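Local coordinates for protein 4-alpha-glucanotransferase (Streptococcus agalactiae, PDB 6M6T) that is an amylomaltase, also called disproportionating enzyme, a TIM-barrel protein of the 4-alpha-glucanotransferase family with glycans bound in two pockets, at residues D142-M147 against E183-H188; N263-W268 against S302-I307; G23-E28 against T69-F74; G363-E368 against E387-Y392. One frame throughout, in Å; residues are numbered along the deposited sequence.

Contact 1: residues D142-M147 against E183-H188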
loop_
_atom_site.group_PDB
_atom_site.type_symbol
_atom_site.label_atom_id
_atom_site.label_comp_id
_atom_site.label_asym_id
_atom_site.label_seq_id
_atom_site.Cartn_x
_atom_site.Cartn_y
_atom_site.Cartn_z
ATOM N N ASP A 142 5.882 1.097 21.626
ATOM C CA ASP A 142 5.012 2.250 21.839
ATOM C C ASP A 142 3.841 2.256 20.871
ATOM O O ASP A 142 2.767 2.776 21.207
ATOM C CB ASP A 142 5.800 3.564 21.798
ATOM C CG ASP A 142 5.957 4.196 23.218
ATOM O OD1 ASP A 142 5.037 4.035 24.071
ATOM O OD2 ASP A 142 7.004 4.833 23.494
ATOM N N PHE A 143 3.990 1.615 19.712
ATOM C CA PHE A 143 2.812 1.324 18.906
ATOM C C PHE A 143 1.890 0.347 19.629
ATOM O O PHE A 143 0.659 0.456 19.538
ATOM C CB PHE A 143 3.214 0.763 17.541
ATOM C CG PHE A 143 2.143 -0.071 16.910
ATOM C CD1 PHE A 143 1.117 0.535 16.203
ATOM C CD2 PHE A 143 2.138 -1.464 17.056
ATOM C CE1 PHE A 143 0.111 -0.224 15.630
ATOM C CE2 PHE A 143 1.126 -2.230 16.503
ATOM C CZ PHE A 143 0.112 -1.614 15.786
ATOM N N ALA A 144 2.465 -0.625 20.341
ATOM C CA ALA A 144 1.634 -1.610 21.029
ATOM C C ALA A 144 0.868 -0.956 22.175
ATOM O O ALA A 144 -0.303 -1.281 22.427
ATOM C CB ALA A 144 2.496 -2.775 21.526
ATOM N N GLU A 145 1.500 0.003 22.848
ATOM C CA GLU A 145 0.792 0.761 23.868
ATOM C C GLU A 145 -0.277 1.639 23.238
ATOM O O GLU A 145 -1.366 1.778 23.791
ATOM C CB GLU A 145 1.771 1.593 24.698
ATOM C CG GLU A 145 2.743 0.743 25.489
ATOM C CD GLU A 145 3.877 1.536 26.113
ATOM O OE1 GLU A 145 3.720 2.770 26.262
ATOM O OE2 GLU A 145 4.921 0.918 26.458
ATOM N N PHE A 146 0.005 2.231 22.077
ATOM C CA PHE A 146 -1.031 2.996 21.389
ATOM C C PHE A 146 -2.259 2.135 21.129
ATOM O O PHE A 146 -3.386 2.533 21.428
ATOM C CB PHE A 146 -0.482 3.564 20.082
ATOM C CG PHE A 146 -1.487 4.376 19.296
ATOM C CD1 PHE A 146 -1.660 5.730 19.557
ATOM C CD2 PHE A 146 -2.238 3.791 18.279
ATOM C CE1 PHE A 146 -2.567 6.485 18.829
ATOM C CE2 PHE A 146 -3.149 4.536 17.550
ATOM C CZ PHE A 146 -3.316 5.890 17.828
ATOM N N MET A 147 -2.054 0.941 20.580
ATOM C CA MET A 147 -3.186 0.059 20.303
ATOM C C MET A 147 -3.889 -0.378 21.581
ATOM O O MET A 147 -5.117 -0.528 21.592
ATOM C CB MET A 147 -2.732 -1.169 19.511
ATOM C CG MET A 147 -2.304 -0.851 18.088
ATOM S SD MET A 147 -3.572 -0.056 17.060
ATOM C CE MET A 147 -5.067 -0.938 17.571
ATOM N N GLU A 183 -0.595 -6.734 29.611
ATOM C CA GLU A 183 -0.803 -7.986 28.886
ATOM C C GLU A 183 -1.387 -7.755 27.494
ATOM O O GLU A 183 -0.996 -8.426 26.525
ATOM C CB GLU A 183 -1.708 -8.904 29.710
ATOM C CG GLU A 183 -1.678 -10.368 29.293
ATOM C CD GLU A 183 -3.072 -10.981 29.207
ATOM O OE1 GLU A 183 -4.055 -10.249 29.482
ATOM O OE2 GLU A 183 -3.178 -12.188 28.862
ATOM N N VAL A 184 -2.305 -6.795 27.359
ATOM C CA VAL A 184 -2.797 -6.463 26.031
ATOM C C VAL A 184 -1.729 -5.755 25.212
ATOM O O VAL A 184 -1.781 -5.777 23.980
ATOM C CB VAL A 184 -4.080 -5.618 26.131
ATOM C CG1 VAL A 184 -3.812 -4.343 26.901
ATOM C CG2 VAL A 184 -4.639 -5.323 24.741
ATOM N N ILE A 185 -0.763 -5.108 25.862
ATOM C CA ILE A 185 0.355 -4.539 25.120
ATOM C C ILE A 185 1.234 -5.654 24.573
ATOM O O ILE A 185 1.571 -5.681 23.375
ATOM C CB ILE A 185 1.168 -3.576 26.005
ATOM C CG1 ILE A 185 0.365 -2.335 26.380
ATOM C CG2 ILE A 185 2.452 -3.132 25.294
ATOM C CD1 ILE A 185 1.058 -1.503 27.454
ATOM N N LYS A 186 1.632 -6.584 25.449
ATOM C CA LYS A 186 2.434 -7.716 24.995
ATOM C C LYS A 186 1.744 -8.463 23.858
ATOM O O LYS A 186 2.415 -8.962 22.948
ATOM C CB LYS A 186 2.729 -8.661 26.162
ATOM C CG LYS A 186 3.845 -9.650 25.898
ATOM C CD LYS A 186 4.806 -9.774 27.083
ATOM C CE LYS A 186 5.827 -8.642 27.131
ATOM N NZ LYS A 186 6.541 -8.468 25.839
ATOM N N TYR A 187 0.407 -8.527 23.875
ATOM C CA TYR A 187 -0.302 -9.121 22.747
ATOM C C TYR A 187 0.118 -8.474 21.426
ATOM O O TYR A 187 0.457 -9.170 20.458
ATOM C CB TYR A 187 -1.818 -9.006 22.942
ATOM C CG TYR A 187 -2.555 -9.227 21.653
ATOM C CD1 TYR A 187 -2.834 -8.159 20.790
ATOM C CD2 TYR A 187 -2.926 -10.510 21.258
ATOM C CE1 TYR A 187 -3.471 -8.354 19.578
ATOM C CE2 TYR A 187 -3.571 -10.721 20.037
ATOM C CZ TYR A 187 -3.844 -9.639 19.203
ATOM O OH TYR A 187 -4.486 -9.823 17.995
ATOM N N HIS A 188 0.088 -7.136 21.366
ATOM C CA HIS A 188 0.327 -6.434 20.106
ATOM C C HIS A 188 1.788 -6.489 19.703
ATOM O O HIS A 188 2.100 -6.536 18.503
ATOM C CB HIS A 188 -0.113 -4.983 20.209
ATOM C CG HIS A 188 -1.598 -4.798 20.210
ATOM N ND1 HIS A 188 -2.361 -4.880 19.064
ATOM C CD2 HIS A 188 -2.458 -4.507 21.216
ATOM C CE1 HIS A 188 -3.628 -4.655 19.367
ATOM N NE2 HIS A 188 -3.715 -4.424 20.665
#
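This is a buried helix-to-helix contact between helices 140-152 and 182-208. The short axes approach to 8.1 Å and run obliquely antiparallel, at 123°. The helices meet at the small A144. Its CB lies 3.7 Å from CB of H188, and I185 CG2 sits beside the same methyl. Both helices belong to the helical region inserted in the chain between barrel strands 43-45 and 212-217. The H188 ring is sandwiched. CB of M147 stands over the centre of one face, 3.5 Å from the ring centroid and 8° off the normal, a CH-pi contact. CD1 of Y187 covers the opposite face. H188 NE2 is hydrogen-bonded to E151 OE1, which, with the two covered faces, helps fix the rotation of the ring and would favour a proton on NE2. E145 uses its aliphatic part here: its CG meets CD1 of I185 at 3.4 Å. The chain then runs on extended, and OE1 forms a salt bridge with R178.

Contact 2: residues N263-W268 against S302-I307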
loop_
_atom_site.group_PDB
_atom_site.type_symbol
_atom_site.label_atom_id
_atom_site.label_comp_id
_atom_site.label_asym_id
_atom_site.label_seq_id
_atom_site.Cartn_x
_atom_site.Cartn_y
_atom_site.Cartn_z
ATOM N N ASN A 263 -5.799 13.010 6.352
ATOM C CA ASN A 263 -4.546 12.863 7.069
ATOM C C ASN A 263 -4.074 14.212 7.609
ATOM O O ASN A 263 -4.331 15.265 7.015
ATOM C CB ASN A 263 -3.460 12.276 6.169
ATOM C CG ASN A 263 -3.988 11.233 5.205
ATOM O OD1 ASN A 263 -4.795 11.535 4.330
ATOM N ND2 ASN A 263 -3.518 9.995 5.352
ATOM N N PRO A 264 -3.358 14.206 8.721
ATOM C CA PRO A 264 -2.714 15.436 9.175
ATOM C C PRO A 264 -1.681 15.893 8.158
ATOM O O PRO A 264 -1.264 15.145 7.275
ATOM C CB PRO A 264 -2.056 15.028 10.498
ATOM C CG PRO A 264 -1.835 13.552 10.365
ATOM C CD PRO A 264 -2.989 13.039 9.539
ATOM N N ILE A 265 -1.265 17.141 8.307
ATOM C CA ILE A 265 -0.346 17.811 7.403
ATOM C C ILE A 265 1.010 17.944 8.084
ATOM O O ILE A 265 1.100 18.002 9.314
ATOM C CB ILE A 265 -0.953 19.173 7.032
ATOM C CG1 ILE A 265 -2.178 18.970 6.150
ATOM C CG2 ILE A 265 0.049 20.068 6.395
ATOM C CD1 ILE A 265 -1.832 18.677 4.716
ATOM N N TYR A 266 2.075 17.969 7.283
ATOM C CA TYR A 266 3.423 18.045 7.830
ATOM C C TYR A 266 3.824 19.491 8.133
ATOM O O TYR A 266 3.513 20.418 7.375
ATOM C CB TYR A 266 4.424 17.405 6.857
ATOM C CG TYR A 266 4.331 15.890 6.820
ATOM C CD1 TYR A 266 4.515 15.135 7.979
ATOM C CD2 TYR A 266 4.038 15.211 5.635
ATOM C CE1 TYR A 266 4.415 13.756 7.959
ATOM C CE2 TYR A 266 3.938 13.827 5.607
ATOM C CZ TYR A 266 4.121 13.105 6.771
ATOM O OH TYR A 266 4.013 11.732 6.772
ATOM N N ASN A 267 4.514 19.686 9.262
ATOM C CA ASN A 267 5.193 20.955 9.547
ATOM C C ASN A 267 6.591 20.814 8.964
ATOM O O ASN A 267 7.578 20.567 9.666
ATOM C CB ASN A 267 5.212 21.255 11.045
ATOM C CG ASN A 267 5.941 22.555 11.390
ATOM O OD1 ASN A 267 5.755 23.578 10.728
ATOM N ND2 ASN A 267 6.770 22.518 12.433
ATOM N N TRP A 268 6.660 20.950 7.638
ATOM C CA TRP A 268 7.883 20.625 6.922
ATOM C C TRP A 268 9.074 21.441 7.416
ATOM O O TRP A 268 10.227 21.037 7.199
ATOM C CB TRP A 268 7.669 20.825 5.419
ATOM C CG TRP A 268 6.915 19.699 4.725
ATOM C CD1 TRP A 268 5.614 19.718 4.312
ATOM C CD2 TRP A 268 7.429 18.413 4.358
ATOM N NE1 TRP A 268 5.282 18.527 3.713
ATOM C CE2 TRP A 268 6.375 17.705 3.731
ATOM C CE3 TRP A 268 8.675 17.790 4.496
ATOM C CZ2 TRP A 268 6.529 16.407 3.248
ATOM C CZ3 TRP A 268 8.830 16.495 4.010
ATOM C CH2 TRP A 268 7.760 15.817 3.400
ATOM N N SER A 302 6.830 18.230 -3.599
ATOM C CA SER A 302 7.076 19.535 -4.196
ATOM C C SER A 302 6.076 20.582 -3.715
ATOM O O SER A 302 6.469 21.672 -3.290
ATOM C CB SER A 302 7.045 19.427 -5.729
ATOM O OG SER A 302 5.712 19.405 -6.228
ATOM N N ASP A 303 4.786 20.258 -3.772
ATOM C CA ASP A 303 3.698 21.166 -3.413
ATOM C C ASP A 303 2.527 20.289 -2.995
ATOM O O ASP A 303 2.006 19.544 -3.830
ATOM C CB ASP A 303 3.278 22.054 -4.598
ATOM C CG ASP A 303 4.301 23.131 -4.948
ATOM O OD1 ASP A 303 4.545 24.007 -4.085
ATOM O OD2 ASP A 303 4.826 23.126 -6.103
ATOM N N TYR A 304 2.101 20.367 -1.734
ATOM C CA TYR A 304 0.939 19.601 -1.282
ATOM C C TYR A 304 -0.270 20.510 -1.078
ATOM O O TYR A 304 -0.144 21.706 -0.791
ATOM C CB TYR A 304 1.209 18.827 0.016
ATOM C CG TYR A 304 1.471 19.729 1.180
ATOM C CD1 TYR A 304 2.731 20.282 1.365
ATOM C CD2 TYR A 304 0.465 20.065 2.079
ATOM C CE1 TYR A 304 2.995 21.130 2.413
ATOM C CE2 TYR A 304 0.723 20.931 3.136
ATOM C CZ TYR A 304 1.996 21.445 3.296
ATOM O OH TYR A 304 2.314 22.293 4.319
ATOM N N TRP A 305 -1.449 19.920 -1.232
ATOM C CA TRP A 305 -2.704 20.635 -1.069
ATOM C C TRP A 305 -3.161 20.540 0.384
ATOM O O TRP A 305 -3.218 19.444 0.948
ATOM C CB TRP A 305 -3.756 20.053 -2.004
ATOM C CG TRP A 305 -5.070 20.720 -1.905
ATOM C CD1 TRP A 305 -6.144 20.308 -1.173
ATOM C CD2 TRP A 305 -5.469 21.923 -2.568
ATOM N NE1 TRP A 305 -7.189 21.178 -1.347
ATOM C CE2 TRP A 305 -6.801 22.178 -2.199
ATOM C CE3 TRP A 305 -4.828 22.808 -3.439
ATOM C CZ2 TRP A 305 -7.505 23.278 -2.669
ATOM C CZ3 TRP A 305 -5.528 23.901 -3.904
ATOM C CH2 TRP A 305 -6.853 24.127 -3.521
ATOM N N GLU A 306 -3.494 21.692 0.975
ATOM C CA GLU A 306 -3.709 21.829 2.413
ATOM C C GLU A 306 -5.111 22.391 2.667
ATOM O O GLU A 306 -5.310 23.611 2.661
ATOM C CB GLU A 306 -2.627 22.715 3.032
ATOM C CG GLU A 306 -2.595 22.713 4.569
ATOM C CD GLU A 306 -1.820 23.901 5.186
ATOM O OE1 GLU A 306 -2.418 24.990 5.363
ATOM O OE2 GLU A 306 -0.619 23.752 5.529
ATOM N N ILE A 307 -6.078 21.504 2.911
ATOM C CA ILE A 307 -7.411 21.941 3.310
ATOM C C ILE A 307 -7.348 22.472 4.733
ATOM O O ILE A 307 -6.806 21.816 5.628
ATOM C CB ILE A 307 -8.413 20.780 3.217
ATOM C CG1 ILE A 307 -8.379 20.130 1.824
ATOM C CG2 ILE A 307 -9.807 21.267 3.594
ATOM C CD1 ILE A 307 -8.298 18.610 1.832
#
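The contact belongs to the four-stranded antiparallel sheet that stands apart from the barrel strands. Segment 263-268 leaves the edge strand 259-264, and strand 245-249 separates that strand from 303-308. The loop after it meets strand 303-308 through side chains, with no hydrogen bond across. Y304 is the central group. Its CG takes the crowded place between the backbone N and the carbonyl carbon (chi1 65°), and the ring reaches over to I265 and W268. I265 touches the CE2 side: its CG2 is 3.4 Å from Y304 CE2, and its CD1 is 3.8 Å from Y304 CD2. W268 comes to the CE1 side, with its CD1 3.5 Å from Y304 CE1. The tyrosine ring and the five-membered ring of the indole meet obliquely, with planes at 44°. CB of Y266 lies over the rim of one face of W268. E306 touches with its aliphatic part: CG is 4.1 Å from I265 CG1. Its OE2 makes a salt bridge with K236. K236 NZ is also hydrogen-bonded to Y304 OH, so one lysine joins both polar ends and probably steadies the carboxylate charge. I265 also packs on A247 of strand 245-249. On the far side of strand 303-308, Y304 and E306 bond through their backbones to Q320 of strand 319-321 and to S318 just before it, while W268 begins helix 268-273, with N267 at its N-cap.

Contact 3: residues G23-E28 against T69-F74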
loop_
_atom_site.group_PDB
_atom_site.type_symbol
_atom_site.label_atom_id
_atom_site.label_comp_id
_atom_site.label_asym_id
_atom_site.label_seq_id
_atom_site.Cartn_x
_atom_site.Cartn_y
_atom_site.Cartn_z
ATOM N N GLY A 23 -6.449 -12.763 1.960
ATOM C CA GLY A 23 -5.123 -13.283 1.681
ATOM C C GLY A 23 -4.181 -13.114 2.856
ATOM O O GLY A 23 -4.334 -12.245 3.704
ATOM N N THR A 24 -3.180 -13.975 2.897
ATOM C CA THR A 24 -2.311 -14.134 4.050
ATOM C C THR A 24 -0.881 -14.345 3.569
ATOM O O THR A 24 -0.648 -14.769 2.435
ATOM C CB THR A 24 -2.717 -15.366 4.890
ATOM O OG1 THR A 24 -2.143 -16.563 4.310
ATOM C CG2 THR A 24 -4.239 -15.552 4.965
ATOM N N PHE A 25 0.078 -14.201 4.483
ATOM C CA PHE A 25 1.435 -14.618 4.142
ATOM C C PHE A 25 1.569 -16.137 4.186
ATOM O O PHE A 25 2.576 -16.676 4.669
ATOM C CB PHE A 25 2.432 -13.979 5.108
ATOM C CG PHE A 25 2.450 -12.472 5.088
ATOM C CD1 PHE A 25 2.240 -11.765 3.912
ATOM C CD2 PHE A 25 2.702 -11.759 6.254
ATOM C CE1 PHE A 25 2.272 -10.386 3.908
ATOM C CE2 PHE A 25 2.735 -10.376 6.252
ATOM C CZ PHE A 25 2.526 -9.691 5.081
ATOM N N GLY A 26 0.594 -16.841 3.607
ATOM C CA GLY A 26 0.480 -18.271 3.780
ATOM C C GLY A 26 0.794 -19.015 2.510
ATOM O O GLY A 26 1.531 -18.517 1.656
ATOM N N ARG A 27 0.216 -20.204 2.360
ATOM C CA ARG A 27 0.644 -21.070 1.272
ATOM C C ARG A 27 0.375 -20.426 -0.080
ATOM O O ARG A 27 1.245 -20.439 -0.961
ATOM C CB ARG A 27 -0.027 -22.442 1.385
ATOM C CG ARG A 27 0.993 -23.560 1.221
ATOM C CD ARG A 27 0.371 -24.937 1.081
ATOM N NE ARG A 27 0.525 -25.705 2.314
ATOM C CZ ARG A 27 -0.034 -26.890 2.542
ATOM N NH1 ARG A 27 -0.787 -27.460 1.612
ATOM N NH2 ARG A 27 0.166 -27.506 3.701
ATOM N N GLU A 28 -0.799 -19.816 -0.257
ATOM C CA GLU A 28 -1.126 -19.272 -1.569
ATOM C C GLU A 28 -0.225 -18.102 -1.950
ATOM O O GLU A 28 -0.043 -17.845 -3.141
ATOM C CB GLU A 28 -2.598 -18.874 -1.626
ATOM C CG GLU A 28 -3.511 -19.977 -2.171
ATOM C CD GLU A 28 -4.099 -20.876 -1.071
ATOM O OE1 GLU A 28 -5.132 -21.548 -1.330
ATOM O OE2 GLU A 28 -3.532 -20.914 0.048
ATOM N N THR A 69 -2.346 -6.753 10.903
ATOM C CA THR A 69 -2.380 -8.085 11.480
ATOM C C THR A 69 -3.342 -9.024 10.768
ATOM O O THR A 69 -3.263 -10.236 10.989
ATOM C CB THR A 69 -2.752 -7.999 12.945
ATOM O OG1 THR A 69 -2.220 -9.141 13.602
ATOM C CG2 THR A 69 -4.287 -7.957 13.108
ATOM N N HIS A 70 -4.236 -8.511 9.922
ATOM C CA HIS A 70 -5.152 -9.393 9.211
ATOM C C HIS A 70 -4.426 -10.349 8.276
ATOM O O HIS A 70 -4.995 -11.366 7.878
ATOM C CB HIS A 70 -6.165 -8.571 8.417
ATOM C CG HIS A 70 -7.133 -7.826 9.276
ATOM N ND1 HIS A 70 -8.088 -6.979 8.756
ATOM C CD2 HIS A 70 -7.299 -7.809 10.620
ATOM C CE1 HIS A 70 -8.800 -6.467 9.746
ATOM N NE2 HIS A 70 -8.339 -6.950 10.887
ATOM N N LEU A 71 -3.190 -10.048 7.915
ATOM C CA LEU A 71 -2.471 -10.838 6.935
ATOM C C LEU A 71 -1.691 -11.978 7.564
ATOM O O LEU A 71 -1.086 -12.765 6.829
ATOM C CB LEU A 71 -1.527 -9.943 6.119
ATOM C CG LEU A 71 -2.173 -8.697 5.525
ATOM C CD1 LEU A 71 -1.267 -8.051 4.485
ATOM C CD2 LEU A 71 -3.513 -9.052 4.926
ATOM N N ILE A 72 -1.695 -12.100 8.891
ATOM C CA ILE A 72 -1.044 -13.238 9.534
ATOM C C ILE A 72 -1.792 -14.523 9.192
ATOM O O ILE A 72 -3.036 -14.560 9.154
ATOM C CB ILE A 72 -0.951 -13.013 11.050
ATOM C CG1 ILE A 72 0.336 -12.251 11.357
ATOM C CG2 ILE A 72 -0.987 -14.334 11.806
ATOM C CD1 ILE A 72 0.452 -11.866 12.785
ATOM N N ASP A 73 -1.039 -15.580 8.898
ATOM C CA ASP A 73 -1.633 -16.823 8.437
ATOM C C ASP A 73 -1.822 -17.770 9.607
ATOM O O ASP A 73 -0.868 -18.065 10.336
ATOM C CB ASP A 73 -0.781 -17.499 7.361
ATOM C CG ASP A 73 -1.448 -18.744 6.796
ATOM O OD1 ASP A 73 -2.608 -18.647 6.320
ATOM O OD2 ASP A 73 -0.804 -19.812 6.838
ATOM N N PHE A 74 -3.052 -18.255 9.767
ATOM C CA PHE A 74 -3.311 -19.220 10.820
ATOM C C PHE A 74 -2.618 -20.556 10.553
ATOM O O PHE A 74 -2.196 -21.224 11.503
ATOM C CB PHE A 74 -4.817 -19.407 10.981
ATOM C CG PHE A 74 -5.507 -18.216 11.568
ATOM C CD1 PHE A 74 -4.779 -17.235 12.228
ATOM C CD2 PHE A 74 -6.878 -18.074 11.463
ATOM C CE1 PHE A 74 -5.405 -16.138 12.774
ATOM C CE2 PHE A 74 -7.511 -16.972 12.005
ATOM C CZ PHE A 74 -6.772 -16.003 12.665
#
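Two hydrogen bonds join the segments. F25 N donates to L71 O at 3.0 Å, with a fairly straight N-H (160°), and the donor lies nearly along the C=O axis. CA of T24 makes a bent C-H...O contact with the same L71 O, so this carbonyl is approached twice. The second bond runs from T24 OG1 to D73 OD1, 2.9 Å long. The hydroxyl meets the carboxylate from above its plane, 55° out of it. CG of D73 is anti to its backbone N (chi1 -176°), which carries the carboxylate over to T24. CB of L71 lies over one face of the F25 ring, 4.3 Å from the centroid, and CD2 of L71 packs 3.5 Å from G23 O. Both segments run from loops after TIM-barrel strands 6-10 and 43-45 into the starts of helices. F25 is the centre of an inverse gamma turn, and G26 is the N-cap of helix 27-38. D73 is the N-cap of helix 74-78. Its OD2 takes the L76 N-H, and this helix start would favour the charged carboxylate. Farther out, Q198 OE1 accepts from D73 N, and the F25 ring meets that of F195 edge-to-face. Both partners come from helix 182-208.

Contact 4: residues G363-E368 against E387-Y392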
loop_
_atom_site.group_PDB
_atom_site.type_symbol
_atom_site.label_atom_id
_atom_site.label_comp_id
_atom_site.label_asym_id
_atom_site.label_seq_id
_atom_site.Cartn_x
_atom_site.Cartn_y
_atom_site.Cartn_z
ATOM N N GLY A 363 9.525 7.346 -12.934
ATOM C CA GLY A 363 8.171 7.755 -12.670
ATOM C C GLY A 363 7.175 6.868 -13.390
ATOM O O GLY A 363 7.527 5.879 -14.024
ATOM N N MET A 364 5.915 7.263 -13.302
ATOM C CA MET A 364 4.832 6.403 -13.741
ATOM C C MET A 364 4.257 6.857 -15.078
ATOM O O MET A 364 4.447 7.996 -15.517
ATOM C CB MET A 364 3.733 6.356 -12.678
ATOM C CG MET A 364 4.213 5.785 -11.347
ATOM S SD MET A 364 2.932 4.837 -10.513
ATOM C CE MET A 364 3.924 3.828 -9.402
ATOM N N LYS A 365 3.562 5.921 -15.733
ATOM C CA LYS A 365 2.791 6.155 -16.955
ATOM C C LYS A 365 1.559 5.259 -16.867
ATOM O O LYS A 365 1.677 4.028 -16.853
ATOM C CB LYS A 365 3.603 5.857 -18.226
ATOM C CG LYS A 365 4.659 6.920 -18.604
ATOM C CD LYS A 365 4.027 8.286 -18.947
ATOM C CE LYS A 365 5.069 9.409 -19.070
ATOM N NZ LYS A 365 6.370 8.921 -19.646
ATOM N N ILE A 366 0.383 5.866 -16.767
ATOM C CA ILE A 366 -0.858 5.126 -16.602
ATOM C C ILE A 366 -1.593 5.207 -17.930
ATOM O O ILE A 366 -2.230 6.217 -18.240
ATOM C CB ILE A 366 -1.704 5.661 -15.438
ATOM C CG1 ILE A 366 -0.977 5.421 -14.112
ATOM C CG2 ILE A 366 -3.102 5.009 -15.413
ATOM C CD1 ILE A 366 -1.909 5.290 -12.903
ATOM N N MET A 367 -1.522 4.133 -18.712
ATOM C CA MET A 367 -2.030 4.187 -20.078
ATOM C C MET A 367 -3.508 4.522 -20.152
ATOM O O MET A 367 -3.990 4.895 -21.228
ATOM C CB MET A 367 -1.821 2.858 -20.775
ATOM C CG MET A 367 -1.594 2.936 -22.282
ATOM S SD MET A 367 -1.153 1.272 -22.837
ATOM C CE MET A 367 -0.899 0.489 -21.253
ATOM N N GLU A 368 -4.249 4.366 -19.053
ATOM C CA GLU A 368 -5.682 4.606 -19.118
ATOM C C GLU A 368 -6.013 6.079 -19.205
ATOM O O GLU A 368 -7.078 6.422 -19.715
ATOM C CB GLU A 368 -6.385 3.971 -17.920
ATOM C CG GLU A 368 -6.908 2.596 -18.241
ATOM C CD GLU A 368 -7.368 1.835 -17.022
ATOM O OE1 GLU A 368 -8.123 2.414 -16.213
ATOM O OE2 GLU A 368 -6.974 0.656 -16.874
ATOM N N GLU A 387 12.487 5.108 -21.377
ATOM C CA GLU A 387 12.901 3.889 -20.696
ATOM C C GLU A 387 12.775 4.033 -19.188
ATOM O O GLU A 387 12.295 3.119 -18.511
ATOM C CB GLU A 387 14.334 3.533 -21.106
ATOM C CG GLU A 387 15.044 2.504 -20.224
ATOM C CD GLU A 387 15.826 3.160 -19.092
ATOM O OE1 GLU A 387 15.526 2.877 -17.910
ATOM O OE2 GLU A 387 16.737 3.970 -19.381
ATOM N N ASN A 388 13.169 5.183 -18.640
ATOM C CA ASN A 388 13.166 5.383 -17.188
ATOM C C ASN A 388 11.761 5.723 -16.676
ATOM O O ASN A 388 11.510 6.788 -16.113
ATOM C CB ASN A 388 14.165 6.466 -16.814
ATOM C CG ASN A 388 14.511 6.448 -15.357
ATOM O OD1 ASN A 388 14.544 5.384 -14.733
ATOM N ND2 ASN A 388 14.783 7.630 -14.792
ATOM N N THR A 389 10.834 4.788 -16.902
ATOM C CA THR A 389 9.474 4.854 -16.386
ATOM C C THR A 389 8.973 3.436 -16.119
ATOM O O THR A 389 9.471 2.454 -16.687
ATOM C CB THR A 389 8.498 5.566 -17.352
ATOM O OG1 THR A 389 8.345 4.798 -18.554
ATOM C CG2 THR A 389 8.939 6.990 -17.708
ATOM N N ILE A 390 7.961 3.343 -15.256
ATOM C CA ILE A 390 7.264 2.096 -14.943
ATOM C C ILE A 390 5.859 2.221 -15.502
ATOM O O ILE A 390 5.086 3.059 -15.037
ATOM C CB ILE A 390 7.192 1.842 -13.435
ATOM C CG1 ILE A 390 8.557 1.993 -12.763
ATOM C CG2 ILE A 390 6.533 0.500 -13.165
ATOM C CD1 ILE A 390 9.703 1.360 -13.517
ATOM N N ALA A 391 5.489 1.402 -16.470
ATOM C CA ALA A 391 4.205 1.594 -17.130
ATOM C C ALA A 391 3.163 0.617 -16.609
ATOM O O ALA A 391 3.442 -0.570 -16.441
ATOM C CB ALA A 391 4.334 1.461 -18.645
ATOM N N TYR A 392 1.960 1.144 -16.346
ATOM C CA TYR A 392 0.784 0.394 -15.921
ATOM C C TYR A 392 -0.319 0.547 -16.950
ATOM O O TYR A 392 -0.401 1.556 -17.662
ATOM C CB TYR A 392 0.213 0.880 -14.579
ATOM C CG TYR A 392 1.211 0.848 -13.475
ATOM C CD1 TYR A 392 2.086 1.901 -13.287
ATOM C CD2 TYR A 392 1.314 -0.254 -12.648
ATOM C CE1 TYR A 392 3.017 1.866 -12.291
ATOM C CE2 TYR A 392 2.247 -0.302 -11.647
ATOM C CZ TYR A 392 3.100 0.762 -11.474
ATOM O OH TYR A 392 4.033 0.725 -10.471
#
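Strands 363-366 and 389-392 are parallel neighbours in the TIM barrel. Their short axes approach to 4.7 Å, with directions 26° apart. The 18 residues that link the two segments contain no helix, unlike a standard beta-alpha-beta crossover.

Backbone hydrogen bonds come first. I390 N donates to G363 O at 2.9 Å, and Y392 N donates to K365 O at 2.9 Å. Both lie nearly along the C=O axis. K365 N to I390 O is longer, bent and weak. The last bond, M367 N to Y392 O, is 3.0 Å and almost straight (177°), and it carries the pairing on into the 3-10 segment that starts at M367. I366 N is hydrogen-bonded to OD1 of D380, a residue of the glycan pocket.

The side chains fall on two faces. M364, I366, I390 and Y392 share one. There I390 and Y392 also touch I341 of strand 340-342, and Y392 OH is hydrogen-bonded to Q45 OE1 of strand 43-45, so this face looks into the barrel. The I366 side chain is about 6 Å from bound AC1. K365, T389 and A391 share the other face, where A391 packs on L436 of helix 428-438. K365 NZ lies 3.8 Å from the T389 CG2 methyl.

M364 and Y392 form an oblique Met-aromatic contact: M364 SD is 4.5 Å from the ring centroid, and its CE ends 3.3 Å from Y392 OH.

Along the chain the contacts follow in the order 3, 1, 2, 4, each closing before the next opens. Contact 4 lies within the eight-stranded parallel barrel, and contact 3 joins loops that follow two of its strands. Contact 1 lies in the inserted helices and contact 2 at the separate antiparallel sheet. Contacts 1 and 3 are nearest, with centres 21 Å apart. Helix 182-208 links them, since it supplies one segment of contact 1 and packs on contact 3. Contacts 1 and 4 are farthest, with centres 41 Å apart on opposite sides of the chain's centre. Contacts 2 and 4, with centres 26 Å apart, both lie near bound glycan, so this sheet and the barrel both come near the bound glycan.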